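Local coordinates for protein ninB (Enterobacteria phage lambda, PDB 1PC6) that acts in phage recombination, sharing functional similarities with Escherichia coli RecFOR in the initiation of genetic exchange, at the interface of chains A and B. Coordinates in Å, arbitrary orientation; residue numbers count along the deposited sequence, not the author numbering. Chains: chain A/B, Protein ninB.

The interface of chains A and B. Residues chain A 88-89, 95; chain B 62, 72, 75-76, 79, 119.
A:Leu89 plugs into an apolar pocket of chain B, lined by B:Val75, B:Phe76 and B:Ala79 of helix 69-80 and by B:Phe119 of helix 106-122. The leucine sits in the loop between strands 84-87 and 94-97, so a loop of one subunit docks on helices of the other. It has 113 Å² of its surface hidden by chain B. CB is the stem and directs the branch point inward; CG stands anti to the carbonyl carbon (chi1 -60°). CG itself lies 3.9 Å from B:Val75 CG1. CD1 continues the chain, anti to CA (chi2 -178°), and runs to B:Ala79 CB at 3.4 Å. It also meets the CD1-CE1 rim of the B:Phe76 ring obliquely, from above the ring plane, with ring CD1 at 3.6 Å. CD2 turns the other way and fits between B:Val75 CG1, at 3.5 Å, and the B:Phe119 ring, which it approaches from one face over the CD2-CE2 rim. Within chain B the edge of B:Phe76 points at a face of B:Phe119, whose CG lies in the B:Phe76 ring plane; this probably steadies both rings. B:Val75 serves both strand and loop. Its CG1 faces the leucine, while CG2 meets A:Val95 CG1 at 4.0 Å, with the two valines crossing at about a right angle. Beside the pocket, B:Trp72 CH2 rests 3.6 Å above one face of the B:Trp62 ring, toward the rim. This should help to position the B:Trp62 indole. The interface is two-fold symmetric, so the plug recurs with the chains exchanged; this suits a dimer but does not prove one in solution. The B:Trp62 rim carbon CZ2 lies 3.6 Å from the backbone A:Asn88 O, which sits in the ring plane.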
# COMPACT_ATOMS: atom_id res chain seq x y z
N ASN A 88 14.24 12.25 13.26
CA ASN A 88 14.15 10.81 13.54
C ASN A 88 13.70 10.56 14.98
O ASN A 88 13.58 11.49 15.77
CB ASN A 88 15.49 10.10 13.25
CG ASN A 88 16.61 10.47 14.23
OD1 ASN A 88 16.42 11.22 15.18
ND2 ASN A 88 17.79 9.91 13.98
N LEU A 89 13.45 9.29 15.30
CA LEU A 89 12.98 8.93 16.64
C LEU A 89 14.00 9.19 17.75
O LEU A 89 13.65 9.72 18.80
CB LEU A 89 12.56 7.45 16.68
CG LEU A 89 11.46 6.97 15.74
CD1 LEU A 89 11.22 5.51 16.02
CD2 LEU A 89 10.18 7.76 15.96
N VAL A 95 15.03 11.88 8.94
CA VAL A 95 14.49 10.88 8.05
C VAL A 95 13.74 11.61 6.95
O VAL A 95 12.91 12.48 7.22
CB VAL A 95 13.56 9.88 8.80
CG1 VAL A 95 12.85 10.57 9.93
CG2 VAL A 95 12.54 9.29 7.83
N TRP B 62 4.04 15.23 15.39
CA TRP B 62 5.48 15.15 15.25
C TRP B 62 6.08 16.49 14.86
O TRP B 62 6.01 16.91 13.71
CB TRP B 62 5.84 14.09 14.19
CG TRP B 62 7.24 13.56 14.32
CD1 TRP B 62 8.16 13.42 13.33
CD2 TRP B 62 7.86 13.06 15.51
NE1 TRP B 62 9.31 12.87 13.82
CE2 TRP B 62 9.16 12.64 15.16
CE3 TRP B 62 7.45 12.94 16.84
CZ2 TRP B 62 10.05 12.10 16.09
CZ3 TRP B 62 8.33 12.40 17.77
CH2 TRP B 62 9.62 11.99 17.39
N TRP B 72 4.65 7.79 8.99
CA TRP B 72 5.09 7.19 10.25
C TRP B 72 5.80 5.84 10.03
O TRP B 72 6.70 5.48 10.79
CB TRP B 72 3.91 6.99 11.21
CG TRP B 72 3.65 8.16 12.12
CD1 TRP B 72 2.56 8.99 12.10
CD2 TRP B 72 4.50 8.63 13.18
NE1 TRP B 72 2.67 9.95 13.08
CE2 TRP B 72 3.85 9.75 13.76
CE3 TRP B 72 5.74 8.22 13.69
CZ2 TRP B 72 4.40 10.47 14.84
CZ3 TRP B 72 6.29 8.93 14.77
CH2 TRP B 72 5.62 10.04 15.33
N VAL B 75 9.32 6.66 9.19
CA VAL B 75 10.04 7.13 10.37
C VAL B 75 10.42 5.97 11.30
O VAL B 75 11.47 6.01 11.95
CB VAL B 75 9.19 8.15 11.18
CG1 VAL B 75 9.82 8.42 12.55
CG2 VAL B 75 9.06 9.44 10.39
N PHE B 76 9.57 4.94 11.35
CA PHE B 76 9.80 3.78 12.21
C PHE B 76 10.77 2.77 11.65
O PHE B 76 11.67 2.31 12.35
CB PHE B 76 8.47 3.10 12.53
CG PHE B 76 7.68 3.76 13.64
CD1 PHE B 76 8.21 3.87 14.92
CD2 PHE B 76 6.41 4.30 13.40
CE1 PHE B 76 7.49 4.50 15.94
CE2 PHE B 76 5.69 4.93 14.42
CZ PHE B 76 6.22 5.03 15.69
N ALA B 79 14.17 3.84 12.11
CA ALA B 79 14.80 3.80 13.42
C ALA B 79 15.51 2.46 13.49
O ALA B 79 16.40 2.26 14.31
CB ALA B 79 13.74 3.90 14.52
N PHE B 119 6.73 2.92 21.41
CA PHE B 119 6.66 4.36 21.19
C PHE B 119 5.28 4.94 21.49
O PHE B 119 5.16 5.94 22.18
CB PHE B 119 7.05 4.67 19.73
CG PHE B 119 6.86 6.11 19.31
CD1 PHE B 119 5.61 6.56 18.88
CD2 PHE B 119 7.92 7.00 19.34
CE1 PHE B 119 5.43 7.90 18.47
CE2 PHE B 119 7.75 8.34 18.93
CZ PHE B 119 6.49 8.78 18.50